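Probable sugar kinase (Clostridium perfringens, PDB 3KZH) probably transfers a phosphate group from a nucleoside triphosphate to a sugar, as a carbohydrate kinase of the pfkB (ribokinase-like) family. Local coordinates at residues Gly42-Asn47 and Ala255-Val260; Leu263-Met268 and Val277-Thr282; Ile288-Glu291 and His295-Met298. All coordinates share one frame; numbering follows the deposited sequence.

Contact 1: Gly42-Asn47 and Ala255-Val260; sequences GGVCRN and AGDSFV
The carboxamide of Asn-47 and the carboxylate of Asp-257 lie nearly flat to one another, their planes 21° apart, joined by a hydrogen bond from ND2 of Asn-47 to OD2 of Asp-257 (3.1 Å). ND2 reaches OD2 from above the carboxylate plane and the bond is bent, 141° at the hydrogen. At the edge of a third flat group, the guanidinium of Arg-46, Gly-42 O lies in the plane and takes a weak bond from NH1. This is the meeting of two pfkB-family elements: the glycine pair that closes strand 32-42 and leads into helix 44-54, and the GAGD signature opening helix 255-268, whose aspartate is the catalytic base in ribokinase, a role Asp-257 probably shares. Gly-43 stands at the N-cap of helix 44-54 and its O accepts Asn-47 N at 3.0 Å. Asn-47 points toward segment 255-260 and meets Asp-257 with ND2 and CB. Asp-257 extends toward it with CG beside its backbone N and anti to the carbonyl carbon (chi1 -61°). Arg-46 also pairs with Glu-50 through NH2. The Asp-257 side chain rests on Ile-48 and Asp-166 and lies about 6 Å from the bound beta-D-glucopyranose, which touches Gly-256. The Asp-257 oxygens differ: OD2 takes the Asn-47 hydrogen bond, whereas OD1 meets the methyl CG1 of Val-44 at 3.4 Å.

Contact 2: Leu263-Met268 and Val277-Thr282; sequences LGYGYM and VKFAMT
Tyr-265 and Phe-279 form an offset (parallel-displaced) stack, the tight part of this helix-helix contact: ring centroids are 4.1 Å apart and the planes differ by only 6°. The shift between the rings sets CZ of Phe-279 over the centre of the Tyr-265 ring, 3.5 Å above its plane, whereas CD2 of Tyr-265 falls nearer the rim of the Phe-279 ring. The shortest approach is 3.5 Å, from Tyr-265 CD2 to Phe-279 CE2. Both rings reach the gap with CG anti to the backbone N (chi1 180° for Tyr-265, -172° for Phe-279), one from each helix. Elsewhere the packing is looser. Although Leu-263 and Ala-280 bring the backbones nearest, with CA atoms 5.9 Å apart, Ala-280 CB touches just the backbone, Leu-263 N at 3.9 Å; the Leu-263 side chain starts off away from the second helix, and its far end returns only to 4.6 Å, Leu-263 CD2 to Ala-280 CB. Tyr-265 is the partly exposed member of the stack, while Phe-279 is buried. Helices 255-268 and 273-288 are consecutive in the ribokinase-like fold, joined by a short connection: Phe-279 packs on Val-303 and Leu-304 of helix 300-308, Tyr-265 on Leu-300, while Leu-263 and Val-277 lie against Phe-223 of strand 221-225.

Contact 3: Ile288-Glu291 and His295-Met298; sequences ISHE and HPDM
The loop that joins helix 273-288 to helix 300-308 folds back on itself here, bringing His-290 against the type I beta turn from His-295 to Met-298. The two imidazoles meet edge-to-face: CD2 of His-290 sits over the centre of the His-295 ring, 3.7 Å from NE2 of His-295, with the centroids 4.6 Å apart and the planes at 55°. One face of the His-290 ring receives Pro-296, whose CD lies 3.9 Å from the ring centroid and 23° off its normal, a CH-pi contact displaced toward the NE2 rim. The His-290 ring is further fixed by ND1, bonded to Glu-292 N. His-295 is held too: its ND1 accepts Asp-297 N (3.2 Å, 163° at the hydrogen) close to the ring plane, which ties the imidazole to the turn. Beyond the loop, Arg-54 NH1 bonds to the carbonyls of Pro-296 and Met-298, and the His-295 side chain rests on Ile-286 of helix 273-288. Met-298 N bonds to His-295 O at 3.2 Å, and Pro-296 occupies the second position, a common place for proline in a type I beta turn.

Helix 255-268 unites the set: contact 1 uses its first turns, contact 2 its last, with about 13 Å between centres. Between them Phe-259 O packs on Ala-280 CB at 3.4 Å. Contact 3, its centre also about 13 Å from the centre of contact 1, touches the start of the same helix, where Ala-255 CB meets Ile-288 CD1 at 3.9 Å and Ser-258 OG approaches the selenomethionine methyl Met-298 CE. Contacts 2 and 3 do not touch, yet helix 273-288 runs from one to the other. The beta-D-glucopyranose pocket borders contact 1 through Gly-256, and the Leu-263 side chain of contact 2 is about 8 Å from the sugar.

Contact 1: Gly42-Asn47 and Ala255-Val260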
ATOM      1  N   GLY A  42      -3.375  -5.588   9.673  1.00 24.59           N
ATOM      2  CA  GLY A  42      -4.211  -6.043  10.768  1.00 23.06           C
ATOM      3  C   GLY A  42      -4.883  -7.374  10.530  1.00 21.45           C
ATOM      4  O   GLY A  42      -4.539  -8.102   9.594  1.00 17.15           O
ATOM      5  N   GLY A  43      -5.915  -7.631  11.337  1.00 20.52           N
ATOM      6  CA  GLY A  43      -6.638  -8.893  11.306  1.00 20.44           C
ATOM      7  C   GLY A  43      -6.026  -9.703  12.436  1.00 19.38           C
ATOM      8  O   GLY A  43      -4.814  -9.900  12.437  1.00 17.40           O
ATOM      9  N   VAL A  44      -6.840 -10.122  13.409  1.00 22.52           N
ATOM     10  CA  VAL A  44      -6.401 -10.902  14.590  1.00 22.48           C
ATOM     11  C   VAL A  44      -5.465 -12.063  14.237  1.00 20.88           C
ATOM     12  O   VAL A  44      -4.359 -12.172  14.774  1.00 15.61           O
ATOM     13  CB  VAL A  44      -7.633 -11.450  15.405  1.00 24.04           C
ATOM     14  CG1 VAL A  44      -7.196 -12.399  16.526  1.00 22.79           C
ATOM     15  CG2 VAL A  44      -8.432 -10.296  16.005  1.00 23.16           C
ATOM     16  N   CYS A  45      -5.912 -12.880  13.286  1.00 20.35           N
ATOM     17  CA  CYS A  45      -5.174 -14.041  12.815  1.00 19.75           C
ATOM     18  C   CYS A  45      -3.845 -13.708  12.151  1.00 20.72           C
ATOM     19  O   CYS A  45      -2.865 -14.430  12.349  1.00 19.33           O
ATOM     20  CB  CYS A  45      -6.068 -14.873  11.912  1.00 20.72           C
ATOM     21  SG  CYS A  45      -7.432 -15.680  12.819  1.00 15.57           S
ATOM     22  N   ARG A  46      -3.792 -12.583  11.431  1.00 21.49           N
ATOM     23  CA  ARG A  46      -2.550 -12.140  10.782  1.00 21.47           C
ATOM     24  C   ARG A  46      -1.544 -11.645  11.806  1.00 18.59           C
ATOM     25  O   ARG A  46      -0.344 -11.815  11.619  1.00 16.36           O
ATOM     26  CB  ARG A  46      -2.807 -11.048   9.729  1.00 22.49           C
ATOM     27  CG  ARG A  46      -1.656 -10.885   8.704  1.00 21.46           C
ATOM     28  CD  ARG A  46      -1.256  -9.443   8.468  1.00 25.77           C
ATOM     29  NE  ARG A  46      -0.175  -9.031   9.368  1.00 29.85           N
ATOM     30  CZ  ARG A  46      -0.359  -8.460  10.551  1.00 28.72           C
ATOM     31  NH1 ARG A  46      -1.583  -8.217  10.972  1.00 31.99           N
ATOM     32  NH2 ARG A  46       0.662  -8.228  11.349  1.00 28.18           N
ATOM     33  N   ASN A  47      -2.055 -11.045  12.882  1.00 17.61           N
ATOM     34  CA  ASN A  47      -1.241 -10.544  13.980  1.00 20.38           C
ATOM     35  C   ASN A  47      -0.680 -11.740  14.759  1.00 20.72           C
ATOM     36  O   ASN A  47       0.495 -11.738  15.116  1.00 20.45           O
ATOM     37  CB  ASN A  47      -2.063  -9.641  14.932  1.00 22.85           C
ATOM     38  CG  ASN A  47      -2.720  -8.446  14.227  1.00 26.38           C
ATOM     39  OD1 ASN A  47      -2.146  -7.834  13.336  1.00 26.87           O
ATOM     40  ND2 ASN A  47      -3.934  -8.111  14.649  1.00 26.24           N
ATOM     41  N   ALA A 255      -2.733  -7.310  22.176  1.00 28.72           N
ATOM     42  CA  ALA A 255      -2.094  -7.979  23.317  1.00 26.42           C
ATOM     43  C   ALA A 255      -2.495  -9.445  23.457  1.00 23.54           C
ATOM     44  O   ALA A 255      -1.644 -10.304  23.695  1.00 19.78           O
ATOM     45  CB  ALA A 255      -2.384  -7.228  24.608  1.00 27.87           C
ATOM     46  N   GLY A 256      -3.792  -9.713  23.296  1.00 21.69           N
ATOM     47  CA  GLY A 256      -4.321 -11.065  23.366  1.00 20.87           C
ATOM     48  C   GLY A 256      -3.900 -11.901  22.168  1.00 20.82           C
ATOM     49  O   GLY A 256      -3.858 -13.134  22.254  1.00 20.57           O
ATOM     50  N   ASP A 257      -3.573 -11.222  21.065  1.00 19.28           N
ATOM     51  CA  ASP A 257      -3.107 -11.855  19.827  1.00 20.80           C
ATOM     52  C   ASP A 257      -1.727 -12.466  20.084  1.00 20.26           C
ATOM     53  O   ASP A 257      -1.445 -13.593  19.680  1.00 20.04           O
ATOM     54  CB  ASP A 257      -2.963 -10.828  18.686  1.00 22.03           C
ATOM     55  CG  ASP A 257      -4.265 -10.122  18.321  1.00 24.50           C
ATOM     56  OD1 ASP A 257      -5.368 -10.563  18.714  1.00 26.24           O
ATOM     57  OD2 ASP A 257      -4.165  -9.097  17.612  1.00 22.96           O
ATOM     58  N   SER A 258      -0.881 -11.680  20.746  1.00 16.64           N
ATOM     59  CA  SER A 258       0.467 -12.059  21.127  1.00 14.50           C
ATOM     60  C   SER A 258       0.455 -13.170  22.159  1.00 15.01           C
ATOM     61  O   SER A 258       1.384 -13.986  22.180  1.00 14.43           O
ATOM     62  CB  SER A 258       1.204 -10.865  21.704  1.00 14.48           C
ATOM     63  OG  SER A 258       1.428  -9.906  20.712  1.00 19.97           O
ATOM     64  N   PHE A 259      -0.582 -13.196  23.012  1.00 11.79           N
ATOM     65  CA  PHE A 259      -0.719 -14.246  24.030  1.00 11.88           C
ATOM     66  C   PHE A 259      -0.987 -15.581  23.361  1.00 10.20           C
ATOM     67  O   PHE A 259      -0.401 -16.577  23.768  1.00 11.18           O
ATOM     68  CB  PHE A 259      -1.832 -13.955  25.064  1.00 11.50           C
ATOM     69  CG  PHE A 259      -1.851 -14.925  26.232  1.00 10.77           C
ATOM     70  CD1 PHE A 259      -1.011 -14.724  27.334  1.00 11.91           C
ATOM     71  CD2 PHE A 259      -2.640 -16.094  26.195  1.00 12.51           C
ATOM     72  CE1 PHE A 259      -0.936 -15.684  28.385  1.00 11.40           C
ATOM     73  CE2 PHE A 259      -2.579 -17.057  27.234  1.00 11.29           C
ATOM     74  CZ  PHE A 259      -1.723 -16.854  28.330  1.00 11.81           C
ATOM     75  N   VAL A 260      -1.859 -15.589  22.344  1.00  8.89           N
ATOM     76  CA  VAL A 260      -2.224 -16.804  21.591  1.00 13.86           C
ATOM     77  C   VAL A 260      -0.985 -17.365  20.886  1.00 15.23           C
ATOM     78  O   VAL A 260      -0.762 -18.585  20.853  1.00 11.09           O
ATOM     79  CB  VAL A 260      -3.378 -16.539  20.556  1.00 14.00           C
ATOM     80  CG1 VAL A 260      -3.673 -17.780  19.711  1.00 14.54           C
ATOM     81  CG2 VAL A 260      -4.653 -16.150  21.285  1.00 16.53           C
TER

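Contact 2: Leu263-Met268 and Val277-Thr282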
ATOM      1  N   LEU A 263       1.262 -19.212  23.304  1.00 18.22           N
ATOM      2  CA  LEU A 263       0.713 -20.545  23.602  1.00 18.79           C
ATOM      3  C   LEU A 263       1.207 -21.478  22.509  1.00 18.92           C
ATOM      4  O   LEU A 263       1.583 -22.617  22.773  1.00 16.77           O
ATOM      5  CB  LEU A 263      -0.822 -20.551  23.574  1.00 18.59           C
ATOM      6  CG  LEU A 263      -1.610 -19.759  24.614  1.00 17.31           C
ATOM      7  CD1 LEU A 263      -3.095 -19.887  24.321  1.00 16.45           C
ATOM      8  CD2 LEU A 263      -1.270 -20.240  26.018  1.00 12.91           C
ATOM      9  N   GLY A 264       1.226 -20.941  21.285  1.00 20.15           N
ATOM     10  CA  GLY A 264       1.710 -21.652  20.122  1.00 19.03           C
ATOM     11  C   GLY A 264       3.165 -22.025  20.289  1.00 18.72           C
ATOM     12  O   GLY A 264       3.510 -23.191  20.152  1.00 16.98           O
ATOM     13  N   TYR A 265       3.978 -21.074  20.747  1.00 19.47           N
ATOM     14  CA  TYR A 265       5.402 -21.314  21.008  1.00 21.48           C
ATOM     15  C   TYR A 265       5.592 -22.398  22.084  1.00 21.76           C
ATOM     16  O   TYR A 265       6.380 -23.340  21.896  1.00 18.71           O
ATOM     17  CB  TYR A 265       6.089 -20.001  21.435  1.00 21.58           C
ATOM     18  CG  TYR A 265       7.573 -20.119  21.745  1.00 23.34           C
ATOM     19  CD1 TYR A 265       8.539 -19.944  20.735  1.00 22.31           C
ATOM     20  CD2 TYR A 265       8.019 -20.466  23.048  1.00 25.06           C
ATOM     21  CE1 TYR A 265       9.922 -20.122  21.006  1.00 26.54           C
ATOM     22  CE2 TYR A 265       9.398 -20.647  23.333  1.00 28.14           C
ATOM     23  CZ  TYR A 265      10.341 -20.475  22.309  1.00 27.83           C
ATOM     24  OH  TYR A 265      11.675 -20.674  22.589  1.00 29.97           O
ATOM     25  N   GLY A 266       4.861 -22.242  23.196  1.00 20.85           N
ATOM     26  CA  GLY A 266       4.924 -23.163  24.321  1.00 21.98           C
ATOM     27  C   GLY A 266       4.594 -24.606  23.994  1.00 22.61           C
ATOM     28  O   GLY A 266       5.302 -25.519  24.417  1.00 20.27           O
ATOM     29  N   TYR A 267       3.539 -24.788  23.199  1.00 22.29           N
ATOM     30  CA  TYR A 267       3.073 -26.096  22.745  1.00 22.75           C
ATOM     31  C   TYR A 267       4.088 -26.792  21.837  1.00 25.01           C
ATOM     32  O   TYR A 267       4.383 -27.969  22.019  1.00 27.69           O
ATOM     33  CB  TYR A 267       1.755 -25.941  21.972  1.00 21.16           C
ATOM     34  CG  TYR A 267       0.521 -25.615  22.791  1.00 19.95           C
ATOM     35  CD1 TYR A 267       0.547 -25.659  24.202  1.00 18.01           C
ATOM     36  CD2 TYR A 267      -0.697 -25.274  22.159  1.00 16.87           C
ATOM     37  CE1 TYR A 267      -0.591 -25.378  24.964  1.00 19.73           C
ATOM     38  CE2 TYR A 267      -1.869 -24.991  22.926  1.00 17.76           C
ATOM     39  CZ  TYR A 267      -1.795 -25.047  24.328  1.00 17.65           C
ATOM     40  OH  TYR A 267      -2.885 -24.778  25.112  1.00 14.72           O
HETATM   41  N   MSE A 268       4.662 -26.024  20.912  1.00 25.72           N
HETATM   42  CA  MSE A 268       5.639 -26.514  19.942  1.00 26.37           C
HETATM   43  C   MSE A 268       6.964 -26.927  20.602  1.00 27.85           C
HETATM   44  O   MSE A 268       7.605 -27.893  20.180  1.00 27.91           O
HETATM   45  CB  MSE A 268       5.847 -25.467  18.827  1.00 26.64           C
HETATM   46  CG  MSE A 268       4.578 -25.103  18.028  1.00 25.95           C
HETATM   47 SE   MSE A 268       4.029 -26.586  16.942  1.00 32.10          SE
HETATM   48  CE  MSE A 268       2.193 -26.434  16.784  1.00 25.95           C
ATOM     49  N   VAL A 277       2.553 -20.016  30.165  1.00 19.61           N
ATOM     50  CA  VAL A 277       1.779 -18.886  30.684  1.00 19.55           C
ATOM     51  C   VAL A 277       2.671 -17.651  30.862  1.00 19.54           C
ATOM     52  O   VAL A 277       2.285 -16.561  30.457  1.00 15.95           O
ATOM     53  CB  VAL A 277       1.062 -19.301  32.020  1.00 18.08           C
ATOM     54  CG1 VAL A 277       0.327 -18.173  32.645  1.00 16.09           C
ATOM     55  CG2 VAL A 277       0.055 -20.364  31.741  1.00 14.48           C
ATOM     56  N   LYS A 278       3.894 -17.865  31.354  1.00 19.49           N
ATOM     57  CA  LYS A 278       4.860 -16.789  31.575  1.00 22.22           C
ATOM     58  C   LYS A 278       5.450 -16.218  30.295  1.00 19.28           C
ATOM     59  O   LYS A 278       5.567 -14.991  30.164  1.00 16.46           O
ATOM     60  CB  LYS A 278       5.992 -17.250  32.493  1.00 25.37           C
ATOM     61  CG  LYS A 278       5.624 -17.350  33.960  1.00 27.31           C
ATOM     62  CD  LYS A 278       6.825 -17.822  34.753  1.00 28.35           C
ATOM     63  CE  LYS A 278       6.400 -18.409  36.073  1.00 32.21           C
ATOM     64  NZ  LYS A 278       7.514 -19.118  36.765  1.00 34.20           N
ATOM     65  N   PHE A 279       5.763 -17.114  29.345  1.00 18.28           N
ATOM     66  CA  PHE A 279       6.342 -16.767  28.033  1.00 17.30           C
ATOM     67  C   PHE A 279       5.308 -15.974  27.229  1.00 15.88           C
ATOM     68  O   PHE A 279       5.613 -14.910  26.696  1.00 15.51           O
ATOM     69  CB  PHE A 279       6.792 -18.044  27.273  1.00 15.51           C
ATOM     70  CG  PHE A 279       7.573 -17.765  25.995  1.00 17.74           C
ATOM     71  CD1 PHE A 279       8.984 -17.754  26.004  1.00 14.47           C
ATOM     72  CD2 PHE A 279       6.902 -17.426  24.789  1.00 15.68           C
ATOM     73  CE1 PHE A 279       9.721 -17.405  24.836  1.00 14.83           C
ATOM     74  CE2 PHE A 279       7.631 -17.072  23.618  1.00 16.30           C
ATOM     75  CZ  PHE A 279       9.043 -17.060  23.647  1.00 14.97           C
ATOM     76  N   ALA A 280       4.101 -16.525  27.136  1.00 15.84           N
ATOM     77  CA  ALA A 280       2.989 -15.905  26.424  1.00 17.12           C
ATOM     78  C   ALA A 280       2.552 -14.575  27.045  1.00 17.17           C
ATOM     79  O   ALA A 280       2.138 -13.664  26.335  1.00 14.24           O
ATOM     80  CB  ALA A 280       1.824 -16.867  26.365  1.00 15.10           C
HETATM   81  N   MSE A 281       2.673 -14.463  28.367  1.00 17.75           N
HETATM   82  CA  MSE A 281       2.308 -13.246  29.078  1.00 20.37           C
HETATM   83  C   MSE A 281       3.347 -12.162  28.852  1.00 20.48           C
HETATM   84  O   MSE A 281       2.989 -10.986  28.730  1.00 15.74           O
HETATM   85  CB  MSE A 281       2.135 -13.518  30.558  1.00 25.47           C
HETATM   86  CG  MSE A 281       0.953 -12.788  31.164  1.00 32.46           C
HETATM   87 SE   MSE A 281       0.679 -13.230  33.021  1.00 51.45          SE
HETATM   88  CE  MSE A 281       1.123 -15.046  32.966  1.00 27.61           C
ATOM     89  N   THR A 282       4.620 -12.573  28.758  1.00 19.69           N
ATOM     90  CA  THR A 282       5.746 -11.657  28.483  1.00 20.16           C
ATOM     91  C   THR A 282       5.549 -11.028  27.092  1.00 18.67           C
ATOM     92  O   THR A 282       5.781  -9.836  26.918  1.00 17.38           O
ATOM     93  CB  THR A 282       7.127 -12.388  28.567  1.00 17.71           C
ATOM     94  OG1 THR A 282       7.339 -12.834  29.913  1.00 16.60           O
ATOM     95  CG2 THR A 282       8.274 -11.470  28.167  1.00 13.68           C
TER

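Contact 3: Ile288-Glu291 and His295-Met298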
ATOM      1  N   ILE A 288       1.624  -4.741  24.853  1.00 33.57           N
ATOM      2  CA  ILE A 288       0.805  -3.819  25.639  1.00 36.04           C
ATOM      3  C   ILE A 288       1.550  -2.514  25.987  1.00 36.12           C
ATOM      4  O   ILE A 288       0.921  -1.473  26.164  1.00 33.23           O
ATOM      5  CB  ILE A 288       0.220  -4.557  26.903  1.00 37.26           C
ATOM      6  CG1 ILE A 288      -1.286  -4.336  26.996  1.00 38.93           C
ATOM      7  CG2 ILE A 288       0.942  -4.179  28.197  1.00 36.06           C
ATOM      8  CD1 ILE A 288      -1.990  -5.290  27.951  1.00 40.07           C
ATOM      9  N   SER A 289       2.884  -2.586  26.027  1.00 38.06           N
ATOM     10  CA  SER A 289       3.746  -1.445  26.347  1.00 41.39           C
ATOM     11  C   SER A 289       4.101  -0.565  25.145  1.00 42.60           C
ATOM     12  O   SER A 289       4.850   0.402  25.291  1.00 43.95           O
ATOM     13  CB  SER A 289       5.040  -1.929  27.010  1.00 43.06           C
ATOM     14  OG  SER A 289       5.961  -2.444  26.053  1.00 44.28           O
ATOM     15  N   HIS A 290       3.612  -0.941  23.963  1.00 44.02           N
ATOM     16  CA  HIS A 290       3.865  -0.201  22.726  1.00 44.23           C
ATOM     17  C   HIS A 290       2.537   0.319  22.181  1.00 44.79           C
ATOM     18  O   HIS A 290       1.491  -0.288  22.412  1.00 44.41           O
ATOM     19  CB  HIS A 290       4.539  -1.115  21.688  1.00 45.44           C
ATOM     20  CG  HIS A 290       5.318  -0.379  20.640  1.00 45.43           C
ATOM     21  ND1 HIS A 290       4.735   0.146  19.508  1.00 45.47           N
ATOM     22  CD2 HIS A 290       6.633  -0.066  20.566  1.00 45.00           C
ATOM     23  CE1 HIS A 290       5.658   0.754  18.783  1.00 44.82           C
ATOM     24  NE2 HIS A 290       6.818   0.638  19.402  1.00 44.43           N
ATOM     25  N   GLU A 291       2.593   1.444  21.465  1.00 46.11           N
ATOM     26  CA  GLU A 291       1.410   2.068  20.863  1.00 47.42           C
ATOM     27  C   GLU A 291       0.865   1.269  19.685  1.00 46.27           C
ATOM     28  O   GLU A 291      -0.340   1.288  19.412  1.00 46.78           O
ATOM     29  CB  GLU A 291       1.717   3.501  20.408  1.00 50.69           C
ATOM     30  CG  GLU A 291       1.733   4.559  21.517  1.00 55.61           C
ATOM     31  CD  GLU A 291       0.347   4.884  22.100  1.00 57.65           C
ATOM     32  OE1 GLU A 291      -0.663   4.855  21.355  1.00 56.85           O
ATOM     33  OE2 GLU A 291       0.279   5.187  23.315  1.00 58.45           O
ATOM     34  N   HIS A 295       5.037  -5.037  18.426  1.00 38.48           N
ATOM     35  CA  HIS A 295       6.284  -4.349  18.759  1.00 38.50           C
ATOM     36  C   HIS A 295       7.297  -4.674  17.653  1.00 37.93           C
ATOM     37  O   HIS A 295       7.592  -5.850  17.409  1.00 35.16           O
ATOM     38  CB  HIS A 295       6.826  -4.793  20.121  1.00 37.33           C
ATOM     39  CG  HIS A 295       7.843  -3.854  20.708  1.00 39.49           C
ATOM     40  ND1 HIS A 295       8.954  -3.428  20.012  1.00 41.73           N
ATOM     41  CD2 HIS A 295       7.901  -3.253  21.916  1.00 42.02           C
ATOM     42  CE1 HIS A 295       9.651  -2.599  20.769  1.00 41.63           C
ATOM     43  NE2 HIS A 295       9.037  -2.475  21.930  1.00 43.07           N
ATOM     44  N   PRO A 296       7.835  -3.635  16.969  1.00 38.03           N
ATOM     45  CA  PRO A 296       8.812  -3.773  15.880  1.00 37.89           C
ATOM     46  C   PRO A 296      10.073  -4.570  16.197  1.00 36.05           C
ATOM     47  O   PRO A 296      10.627  -5.223  15.315  1.00 35.34           O
ATOM     48  CB  PRO A 296       9.167  -2.320  15.557  1.00 38.41           C
ATOM     49  CG  PRO A 296       7.928  -1.590  15.879  1.00 40.02           C
ATOM     50  CD  PRO A 296       7.552  -2.202  17.196  1.00 38.47           C
ATOM     51  N   ASP A 297      10.501  -4.539  17.457  1.00 35.46           N
ATOM     52  CA  ASP A 297      11.718  -5.234  17.859  1.00 36.67           C
ATOM     53  C   ASP A 297      11.525  -6.616  18.428  1.00 34.45           C
ATOM     54  O   ASP A 297      12.510  -7.306  18.695  1.00 34.26           O
ATOM     55  CB  ASP A 297      12.531  -4.396  18.850  1.00 39.94           C
ATOM     56  CG  ASP A 297      12.942  -3.055  18.286  1.00 43.09           C
ATOM     57  OD1 ASP A 297      13.090  -2.927  17.047  1.00 44.44           O
ATOM     58  OD2 ASP A 297      13.100  -2.116  19.095  1.00 46.87           O
HETATM   59  N   MSE A 298      10.272  -7.040  18.581  1.00 31.76           N
HETATM   60  CA  MSE A 298       9.991  -8.350  19.149  1.00 30.13           C
HETATM   61  C   MSE A 298      10.492  -9.549  18.358  1.00 29.08           C
HETATM   62  O   MSE A 298      10.281  -9.678  17.142  1.00 26.86           O
HETATM   63  CB  MSE A 298       8.520  -8.523  19.498  1.00 31.54           C
HETATM   64  CG  MSE A 298       8.330  -9.096  20.895  1.00 35.45           C
HETATM   65 SE   MSE A 298       7.003 -10.444  20.963  1.00 35.55          SE
HETATM   66  CE  MSE A 298       5.510  -9.278  21.293  1.00 25.64           C
TER